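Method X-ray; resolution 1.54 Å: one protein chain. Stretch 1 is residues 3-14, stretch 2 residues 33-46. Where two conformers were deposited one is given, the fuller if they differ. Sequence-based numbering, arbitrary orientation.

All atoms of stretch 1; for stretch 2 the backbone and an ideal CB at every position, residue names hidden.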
# COMPACT_ATOMS: atom_id res chain seq x y z
N LYS A 3 -29.28 5.24 -14.17
CA LYS A 3 -28.93 5.69 -12.83
C LYS A 3 -27.46 5.37 -12.58
O LYS A 3 -26.84 4.46 -13.19
CB LYS A 3 -29.79 5.01 -11.79
CG LYS A 3 -31.28 5.28 -11.94
CD LYS A 3 -32.03 4.50 -10.91
CE LYS A 3 -33.52 4.63 -11.07
NZ LYS A 3 -34.32 4.12 -9.88
N GLU A 4 -26.85 6.15 -11.69
CA GLU A 4 -25.43 6.00 -11.43
C GLU A 4 -25.22 4.71 -10.68
O GLU A 4 -26.01 4.36 -9.80
CB GLU A 4 -24.94 7.19 -10.59
CG GLU A 4 -23.45 7.32 -10.52
CD GLU A 4 -22.97 8.65 -9.93
OE1 GLU A 4 -23.79 9.52 -9.59
OE2 GLU A 4 -21.70 8.83 -9.82
N ARG A 5 -24.10 4.02 -10.96
CA ARG A 5 -23.71 2.78 -10.34
C ARG A 5 -22.27 2.91 -9.80
O ARG A 5 -21.52 3.80 -10.24
CB ARG A 5 -23.81 1.66 -11.35
CG ARG A 5 -25.29 1.34 -11.65
CD ARG A 5 -25.55 0.49 -12.90
NE ARG A 5 -24.38 -0.19 -13.37
CZ ARG A 5 -24.16 -1.51 -13.40
NH1 ARG A 5 -25.07 -2.45 -13.01
NH2 ARG A 5 -23.00 -1.89 -13.89
N PHE A 6 -21.92 2.07 -8.85
CA PHE A 6 -20.76 2.32 -8.01
C PHE A 6 -19.92 1.08 -7.72
O PHE A 6 -20.42 -0.07 -7.71
CB PHE A 6 -21.21 2.92 -6.64
CG PHE A 6 -21.98 4.20 -6.78
CD1 PHE A 6 -23.34 4.19 -7.03
CD2 PHE A 6 -21.35 5.42 -6.63
CE1 PHE A 6 -24.06 5.35 -7.13
CE2 PHE A 6 -22.07 6.60 -6.72
CZ PHE A 6 -23.44 6.56 -6.96
N VAL A 7 -18.65 1.34 -7.42
CA VAL A 7 -17.74 0.38 -6.76
C VAL A 7 -17.18 1.09 -5.55
O VAL A 7 -16.62 2.18 -5.72
CB VAL A 7 -16.57 -0.10 -7.67
CG1 VAL A 7 -15.68 -1.06 -6.92
CG2 VAL A 7 -17.05 -0.72 -8.93
N ILE A 8 -17.35 0.53 -4.36
CA ILE A 8 -16.81 1.13 -3.14
C ILE A 8 -15.58 0.37 -2.75
O ILE A 8 -15.60 -0.86 -2.54
CB ILE A 8 -17.84 1.11 -2.02
CG1 ILE A 8 -19.18 1.77 -2.46
CG2 ILE A 8 -17.26 1.78 -0.81
CD1 ILE A 8 -20.25 1.75 -1.40
N SER A 9 -14.45 1.05 -2.61
CA SER A 9 -13.21 0.50 -2.14
C SER A 9 -13.03 0.81 -0.67
O SER A 9 -12.73 1.96 -0.31
CB SER A 9 -12.05 1.06 -2.96
OG SER A 9 -10.84 0.42 -2.56
N ARG A 10 -13.20 -0.21 0.18
CA ARG A 10 -13.07 -0.09 1.61
C ARG A 10 -11.79 -0.81 2.03
O ARG A 10 -11.65 -2.02 1.78
CB ARG A 10 -14.26 -0.77 2.29
CG ARG A 10 -15.60 -0.43 1.68
CD ARG A 10 -16.71 -0.66 2.73
NE ARG A 10 -16.72 0.45 3.68
CZ ARG A 10 -16.55 0.32 4.98
NH1 ARG A 10 -16.40 -0.88 5.54
NH2 ARG A 10 -16.48 1.39 5.76
N ARG A 11 -10.91 -0.13 2.75
CA ARG A 11 -9.71 -0.78 3.28
C ARG A 11 -9.19 0.12 4.38
O ARG A 11 -9.29 1.33 4.29
CB ARG A 11 -8.67 -1.05 2.21
CG ARG A 11 -7.76 -2.20 2.49
CD ARG A 11 -8.41 -3.55 2.13
NE ARG A 11 -7.56 -4.65 2.56
CZ ARG A 11 -7.88 -5.59 3.42
NH1 ARG A 11 -9.12 -5.77 3.83
NH2 ARG A 11 -6.98 -6.46 3.79
N ARG A 12 -8.68 -0.50 5.43
CA ARG A 12 -8.36 0.14 6.70
C ARG A 12 -7.02 -0.27 7.27
O ARG A 12 -6.72 -0.06 8.46
CB ARG A 12 -9.47 -0.15 7.73
CG ARG A 12 -10.81 0.37 7.32
CD ARG A 12 -11.96 -0.08 8.15
NE ARG A 12 -12.14 -1.52 8.07
CZ ARG A 12 -12.67 -2.18 7.02
NH1 ARG A 12 -13.14 -1.59 5.96
NH2 ARG A 12 -12.75 -3.49 7.13
N THR A 13 -6.22 -0.94 6.45
CA THR A 13 -4.98 -1.51 6.89
C THR A 13 -3.80 -0.66 6.43
O THR A 13 -3.94 0.56 6.25
CB THR A 13 -4.88 -2.93 6.34
OG1 THR A 13 -5.06 -2.91 4.92
CG2 THR A 13 -5.92 -3.85 6.94
N GLY A 14 -2.63 -1.23 6.22
CA GLY A 14 -1.53 -0.39 5.78
C GLY A 14 -1.73 0.14 4.41
O GLY A 14 -2.52 -0.39 3.60
N UNK A 33 -18.15 0.93 -16.15
CA UNK A 33 -18.81 2.22 -16.21
C UNK A 33 -19.42 2.62 -14.90
O UNK A 33 -20.54 3.15 -14.87
CB UNK A 33 -19.89 2.21 -17.29
N UNK A 34 -18.69 2.40 -13.82
CA UNK A 34 -19.16 2.75 -12.48
C UNK A 34 -18.32 3.88 -11.89
O UNK A 34 -17.13 4.04 -12.22
CB UNK A 34 -19.12 1.53 -11.56
N UNK A 35 -18.91 4.55 -10.91
CA UNK A 35 -18.21 5.55 -10.13
C UNK A 35 -17.46 4.84 -9.02
O UNK A 35 -18.00 3.98 -8.35
CB UNK A 35 -19.17 6.60 -9.57
N UNK A 36 -16.21 5.25 -8.77
CA UNK A 36 -15.38 4.72 -7.69
C UNK A 36 -15.45 5.56 -6.44
O UNK A 36 -15.31 6.78 -6.48
CB UNK A 36 -13.92 4.61 -8.15
N UNK A 37 -15.78 4.91 -5.34
CA UNK A 37 -15.85 5.55 -4.05
C UNK A 37 -14.69 5.01 -3.20
O UNK A 37 -14.50 3.79 -3.03
CB UNK A 37 -17.21 5.31 -3.38
N UNK A 38 -13.84 5.91 -2.69
CA UNK A 38 -12.71 5.55 -1.84
C UNK A 38 -13.19 5.75 -0.40
O UNK A 38 -13.44 6.88 0.02
CB UNK A 38 -11.47 6.38 -2.15
N UNK A 39 -13.38 4.64 0.30
CA UNK A 39 -13.99 4.66 1.65
C UNK A 39 -13.00 4.13 2.67
O UNK A 39 -12.88 2.90 2.91
CB UNK A 39 -15.28 3.83 1.69
N UNK A 40 -12.19 5.03 3.20
CA UNK A 40 -11.20 4.70 4.20
C UNK A 40 -11.64 5.10 5.61
O UNK A 40 -10.85 5.34 6.50
CB UNK A 40 -9.87 5.38 3.85
N UNK A 41 -12.96 5.10 5.86
CA UNK A 41 -13.48 5.19 7.23
C UNK A 41 -12.99 4.03 8.04
O UNK A 41 -12.99 2.90 7.57
CB UNK A 41 -15.01 5.23 7.24
N UNK A 42 -12.56 4.32 9.25
CA UNK A 42 -12.06 3.27 10.17
C UNK A 42 -10.61 2.83 9.96
O UNK A 42 -10.14 1.84 10.55
CB UNK A 42 -12.95 2.03 10.04
N UNK A 43 -9.87 3.62 9.17
CA UNK A 43 -8.43 3.43 9.00
C UNK A 43 -7.72 3.28 10.34
O UNK A 43 -8.01 3.95 11.33
CB UNK A 43 -7.83 4.60 8.22
N UNK A 44 -6.72 2.40 10.35
CA UNK A 44 -5.83 2.24 11.50
C UNK A 44 -5.11 3.51 11.90
O UNK A 44 -4.60 3.62 13.01
CB UNK A 44 -4.79 1.15 11.20
N UNK A 45 -5.05 4.48 10.99
CA UNK A 45 -4.32 5.70 11.27
C UNK A 45 -5.20 6.85 11.75
O UNK A 45 -4.69 7.89 12.16
CB UNK A 45 -3.56 6.13 10.02
N UNK A 46 -6.51 6.71 11.69
CA UNK A 46 -7.40 7.81 12.05
C UNK A 46 -8.24 7.38 13.26
O UNK A 46 -8.99 6.40 13.17
CB UNK A 46 -8.29 8.20 10.87

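Positions 35 to 39 run parallel to residues 6 to 10 of stretch 1, and their side chains alternate between the two faces of the sheet.

Position 33 has a phi of 71°, which favours glycine, and no atom of stretch 1 lies near its CB. It is Gly-33, closing a Schellman motif.

At position 34 the CB points toward stretch 1, 4.0 Å from Val-7 CG2. An aliphatic or a long polar chain would fit, though the Arg-5 guanidinium makes a positive end less obvious. Arg-34 packs its CD 3.5 Å from Val-7 CG2, its NH1 makes a weak hydrogen bond to Phe-6 O (3.4 Å), and its NH2 lies 2.9 Å from Arg-5 NH2, two like-charged donors that cannot bond each other.

The CB of position 35 lies 3.4 Å from Glu-4 OE2 and 3.8 Å from Phe-6 CD2, so a small side chain carrying a donor suits it: serine or threonine. Thr-35 donates from OG1 to Glu-4 OE2 (2.6 Å), while its backbone N bonds Arg-5 O (2.8 Å) and its O accepts from Val-7 N (2.9 Å).

Position 36 turns to the face of Val-7 and Ser-9, where an aliphatic chain could reach back. Leu-36 does so, its CD1 4.5 Å from Val-7 CB and 4.3 Å from Ser-9 CB.

Position 37 shares its face with Phe-6 and Ile-8, and its CB is 4.2 Å from Ile-8 CG1; valine or isoleucine would match. Val-37 sets CG2 3.9 Å from Phe-6 CD2.

Position 38 meets little of stretch 1 and could take many residues; it is Ile-38.

At position 39 the CB is 4.2 Å from Arg-10 NE, inviting a short acid, though a longer one is conceivable. Asp-39 forms a salt bridge, OD2 to Arg-10 NE at 2.8 Å, and the same carboxylate also holds the side chain at position 41.

Position 40 points sideways, with Arg-11 O 4.1 Å from its CB; a large side chain could extend along stretch 1. Trp-40 donates from NE1 to a water (2.9 Å) that also bonds Ser-9 OG (2.8 Å).

Position 41 lies near the Arg-10 guanidinium, so an acid might be expected. Arg-41 instead has its charge matched by Asp-39, NH2 to OD2 at 2.9 Å.

Position 42 combines positive phi with a CB only 3.0 Å from Arg-12 CD, leaving glycine: Gly-42.

Position 43 points sideways, its CB 4.7 Å from Arg-12 CA; a small polar residue would do. Ser-43 OG shares a water with Thr-13 O. The CB of position 44 is 3.6 Å from Arg-12 O, so a small side chain suits; it is Cys-44, whose N bonds Arg-12 O (3.1 Å). Positions 45 and 46 have no atom of stretch 1 near their CB, leaving the choice open; Tyr-45 reaches back, OH 4.3 Å from Gly-14 CA, and Val-46 makes no contact.

Stretch 2 33-46: GRTLVIDWRGSCYV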
# COMPACT_ATOMS: atom_id res chain seq x y z
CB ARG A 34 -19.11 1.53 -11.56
CG ARG A 34 -20.02 0.38 -11.97
CD ARG A 34 -19.69 -0.87 -11.17
NE ARG A 34 -20.49 -2.01 -11.61
CZ ARG A 34 -21.65 -2.40 -11.07
NH1 ARG A 34 -22.21 -1.73 -10.07
NH2 ARG A 34 -22.26 -3.47 -11.54
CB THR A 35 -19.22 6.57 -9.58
OG1 THR A 35 -19.72 7.31 -10.68
CG2 THR A 35 -18.61 7.55 -8.54
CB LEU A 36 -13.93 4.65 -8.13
CG LEU A 36 -12.91 4.13 -7.14
CD1 LEU A 36 -13.12 2.62 -6.86
CD2 LEU A 36 -11.53 4.33 -7.72
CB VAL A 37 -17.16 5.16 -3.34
CG1 VAL A 37 -17.25 5.82 -1.99
CG2 VAL A 37 -18.38 5.50 -4.18
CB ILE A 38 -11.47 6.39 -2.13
CG1 ILE A 38 -11.15 6.41 -3.63
CG2 ILE A 38 -10.30 5.86 -1.28
CD1 ILE A 38 -9.89 7.20 -4.02
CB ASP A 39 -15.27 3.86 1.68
CG ASP A 39 -15.93 3.88 3.03
OD1 ASP A 39 -15.46 4.57 3.96
OD2 ASP A 39 -16.95 3.14 3.15
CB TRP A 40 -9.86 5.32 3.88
CG TRP A 40 -9.18 4.72 2.67
CD1 TRP A 40 -9.64 3.75 1.82
CD2 TRP A 40 -7.90 5.15 2.14
NE1 TRP A 40 -8.71 3.50 0.85
CE2 TRP A 40 -7.62 4.33 1.04
CE3 TRP A 40 -6.94 6.05 2.57
CZ2 TRP A 40 -6.45 4.47 0.30
CZ3 TRP A 40 -5.79 6.18 1.88
CH2 TRP A 40 -5.54 5.38 0.74
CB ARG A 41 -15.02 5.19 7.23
CG ARG A 41 -15.60 6.51 6.70
CD ARG A 41 -17.13 6.54 6.61
NE ARG A 41 -17.57 5.57 5.64
CZ ARG A 41 -18.83 5.26 5.42
NH1 ARG A 41 -19.77 5.95 6.05
NH2 ARG A 41 -19.16 4.29 4.56
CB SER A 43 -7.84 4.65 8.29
OG SER A 43 -6.42 4.63 8.29
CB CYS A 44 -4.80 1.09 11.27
SG CYS A 44 -3.76 1.30 9.85
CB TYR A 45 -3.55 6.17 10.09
CG TYR A 45 -2.50 5.20 9.69
CD1 TYR A 45 -1.45 4.89 10.53
CD2 TYR A 45 -2.59 4.56 8.48
CE1 TYR A 45 -0.48 3.95 10.16
CE2 TYR A 45 -1.65 3.62 8.11
CZ TYR A 45 -0.60 3.35 8.91
OH TYR A 45 0.32 2.43 8.50
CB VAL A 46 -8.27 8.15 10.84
CG1 VAL A 46 -9.34 9.21 11.17
CG2 VAL A 46 -7.35 8.64 9.71
O HOH W 1 -22.50 4.66 -13.45
O HOH W 2 -22.73 0.75 -14.97
O HOH W 3 -8.76 1.14 -0.81
O HOH W 4 -15.51 1.69 8.31
O HOH W 5 -13.24 1.35 5.24
O HOH W 6 -5.78 2.52 6.72
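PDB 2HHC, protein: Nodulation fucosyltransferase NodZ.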